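Local coordinates for SusD superfamily protein (Bacteroides thetaiotaomicron VPI-5482, PDB 3HDX) that probably binds polysaccharide at the outer membrane, as a SusD homologue taking part in carbohydrate uptake, at residues R76-V81 with A119-Y124. Residues are numbered along the deposited sequence; the frame is centred on the assembly and turned at random. Where two conformers were deposited one is given.
Sequences RRFYAV and AFAYFY
Phe78 and Ala121 face each other where two helices of the SusD fold pack nearly antiparallel: their CA atoms lie 6.1 Å apart, and the short axes approach to 9.3 Å at 159°. The segments belong to helices 76-91 and 104-129, within the largely helical N-terminal part of this TPR-related family, and all six touching residues are buried.

The aromatic contact joins Phe78 to Tyr124. Their planes differ by 19° and their centroids are 5.7 Å apart, yet neither ring lies over the other, so the pair meets rim to rim and is not a stack. Phe78 CE1 comes to 3.5 Å from Tyr124 CD1, with CZ almost as near. Tyr124 reaches this position with CG anti to its backbone N (chi1 -161°), while its hydroxyl is hydrogen-bonded to His35 ND1, which is likely to hold the tip of the ring in place. Ala28 of helix 11-30 also touches Phe78, and CE2 of that ring lies against one face of the Arg77 guanidinium. Replacing Phe78 with an alanine would probably open a gap beside Tyr124 CD1 and leave that guanidinium face without its aromatic neighbour.

Aliphatic packing centres on Ala121, whose small side chain is consistent with the short CA separation from Phe78. Its CB meets Val81 CG1 at 3.9 Å; that methyl is anti to the Val81 backbone N. Val81 also touches Leu24 and Thr25 of helix 11-30.

A second aromatic pair, Tyr79 with Tyr122, meets tip to edge, the side chains crossing at about a right angle. Both hydroxyls are hydrogen-bonded to loop carbonyls, Tyr79 OH to Pro133 O and Tyr122 OH to Val135 O. Across the contact, Tyr122 OH sits near the plane of the Tyr79 ring and rests against the edge carbon CE1 at 3.8 Å.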
loop_
_atom_site.group_PDB
_atom_site.type_symbol
_atom_site.label_atom_id
_atom_site.label_comp_id
_atom_site.label_asym_id
_atom_site.label_seq_id
_atom_site.Cartn_x
_atom_site.Cartn_y
_atom_site.Cartn_z
ATOM N N ARG A 76 -17.704 -1.248 -3.171
ATOM C CA ARG A 76 -18.404 -1.932 -2.075
ATOM C C ARG A 76 -17.459 -2.558 -1.033
ATOM O O ARG A 76 -17.716 -2.459 0.164
ATOM C CB ARG A 76 -19.403 -2.967 -2.648
ATOM C CG ARG A 76 -20.325 -3.600 -1.645
ATOM C CD ARG A 76 -21.327 -4.612 -2.261
ATOM N NE ARG A 76 -22.202 -5.150 -1.219
ATOM C CZ ARG A 76 -23.400 -4.655 -0.915
ATOM N NH1 ARG A 76 -23.896 -3.627 -1.591
ATOM N NH2 ARG A 76 -24.115 -5.200 0.061
ATOM N N ARG A 77 -16.410 -3.245 -1.505
ATOM C CA ARG A 77 -15.473 -3.906 -0.622
ATOM C C ARG A 77 -14.796 -2.976 0.394
ATOM O O ARG A 77 -14.477 -3.398 1.497
ATOM C CB ARG A 77 -14.438 -4.707 -1.414
ATOM C CG ARG A 77 -13.552 -3.862 -2.315
ATOM C CD ARG A 77 -12.801 -4.715 -3.355
ATOM N NE ARG A 77 -11.897 -3.922 -4.192
ATOM C CZ ARG A 77 -12.265 -3.195 -5.259
ATOM N NH1 ARG A 77 -13.561 -3.077 -5.608
ATOM N NH2 ARG A 77 -11.343 -2.561 -6.001
ATOM N N PHE A 78 -14.625 -1.717 0.024
ATOM C CA PHE A 78 -14.110 -0.721 0.971
ATOM C C PHE A 78 -15.146 -0.362 2.032
ATOM O O PHE A 78 -14.814 -0.303 3.203
ATOM C CB PHE A 78 -13.548 0.492 0.235
ATOM C CG PHE A 78 -12.302 0.157 -0.517
ATOM C CD1 PHE A 78 -11.069 0.194 0.158
ATOM C CD2 PHE A 78 -12.336 -0.296 -1.820
ATOM C CE1 PHE A 78 -9.892 -0.155 -0.504
ATOM C CE2 PHE A 78 -11.149 -0.666 -2.457
ATOM C CZ PHE A 78 -9.957 -0.591 -1.805
ATOM N N TYR A 79 -16.387 -0.126 1.625
ATOM C CA TYR A 79 -17.469 0.132 2.589
ATOM C C TYR A 79 -17.716 -1.087 3.488
ATOM O O TYR A 79 -18.116 -0.918 4.644
ATOM C CB TYR A 79 -18.743 0.685 1.938
ATOM C CG TYR A 79 -18.506 2.093 1.516
ATOM C CD1 TYR A 79 -18.448 3.102 2.490
ATOM C CD2 TYR A 79 -18.324 2.442 0.192
ATOM C CE1 TYR A 79 -18.165 4.402 2.146
ATOM C CE2 TYR A 79 -18.060 3.729 -0.146
ATOM C CZ TYR A 79 -17.991 4.717 0.829
ATOM O OH TYR A 79 -17.670 5.983 0.438
ATOM N N ALA A 80 -17.404 -2.307 3.014
ATOM C CA ALA A 80 -17.512 -3.475 3.896
ATOM C C ALA A 80 -16.566 -3.339 5.099
ATOM O O ALA A 80 -16.917 -3.705 6.232
ATOM C CB ALA A 80 -17.264 -4.793 3.137
ATOM N N VAL A 81 -15.358 -2.824 4.845
ATOM C CA VAL A 81 -14.400 -2.589 5.941
ATOM C C VAL A 81 -14.948 -1.521 6.902
ATOM O O VAL A 81 -14.954 -1.694 8.124
ATOM C CB VAL A 81 -13.057 -2.094 5.406
ATOM C CG1 VAL A 81 -12.111 -1.685 6.568
ATOM C CG2 VAL A 81 -12.416 -3.125 4.466
ATOM N N ALA A 119 -9.891 4.242 8.803
ATOM C CA ALA A 119 -9.214 5.423 8.295
ATOM C C ALA A 119 -8.327 5.082 7.093
ATOM O O ALA A 119 -8.293 5.834 6.099
ATOM C CB ALA A 119 -8.402 6.124 9.409
ATOM N N PHE A 120 -7.627 3.949 7.181
ATOM C CA PHE A 120 -6.815 3.448 6.047
ATOM C C PHE A 120 -7.686 3.188 4.823
ATOM O O PHE A 120 -7.313 3.583 3.702
ATOM C CB PHE A 120 -6.033 2.197 6.470
ATOM C CG PHE A 120 -5.291 1.533 5.360
ATOM C CD1 PHE A 120 -4.132 2.091 4.853
ATOM C CD2 PHE A 120 -5.766 0.348 4.812
ATOM C CE1 PHE A 120 -3.438 1.443 3.815
ATOM C CE2 PHE A 120 -5.085 -0.287 3.775
ATOM C CZ PHE A 120 -3.922 0.255 3.285
ATOM N N ALA A 121 -8.823 2.518 5.029
ATOM C CA ALA A 121 -9.733 2.239 3.921
ATOM C C ALA A 121 -10.165 3.529 3.241
ATOM O O ALA A 121 -10.156 3.615 1.998
ATOM C CB ALA A 121 -10.968 1.407 4.414
ATOM N N TYR A 122 -10.471 4.565 4.052
ATOM C CA TYR A 122 -10.843 5.853 3.486
ATOM C C TYR A 122 -9.723 6.467 2.649
ATOM O O TYR A 122 -9.974 6.926 1.549
ATOM C CB TYR A 122 -11.383 6.822 4.532
ATOM C CG TYR A 122 -12.888 6.694 4.746
ATOM C CD1 TYR A 122 -13.771 6.901 3.680
ATOM C CD2 TYR A 122 -13.430 6.327 5.989
ATOM C CE1 TYR A 122 -15.159 6.776 3.836
ATOM C CE2 TYR A 122 -14.817 6.261 6.169
ATOM C CZ TYR A 122 -15.680 6.431 5.086
ATOM O OH TYR A 122 -17.036 6.293 5.287
ATOM N N PHE A 123 -8.510 6.513 3.193
ATOM C CA PHE A 123 -7.375 7.037 2.438
ATOM C C PHE A 123 -7.184 6.282 1.123
ATOM O O PHE A 123 -7.052 6.865 0.062
ATOM C CB PHE A 123 -6.099 6.941 3.277
ATOM C CG PHE A 123 -4.828 7.139 2.474
ATOM C CD1 PHE A 123 -4.622 8.324 1.797
ATOM C CD2 PHE A 123 -3.863 6.146 2.420
ATOM C CE1 PHE A 123 -3.456 8.509 1.064
ATOM C CE2 PHE A 123 -2.686 6.354 1.675
ATOM C CZ PHE A 123 -2.498 7.554 1.060
ATOM N N TYR A 124 -7.183 4.959 1.237
ATOM C CA TYR A 124 -6.907 4.087 0.090
ATOM C C TYR A 124 -7.920 4.307 -1.030
ATOM O O TYR A 124 -7.577 4.419 -2.198
ATOM C CB TYR A 124 -6.849 2.614 0.567
ATOM C CG TYR A 124 -6.134 1.693 -0.394
ATOM C CD1 TYR A 124 -6.817 1.137 -1.478
ATOM C CD2 TYR A 124 -4.777 1.372 -0.233
ATOM C CE1 TYR A 124 -6.219 0.270 -2.345
ATOM C CE2 TYR A 124 -4.136 0.507 -1.095
ATOM C CZ TYR A 124 -4.873 -0.035 -2.167
ATOM O OH TYR A 124 -4.267 -0.893 -3.029
#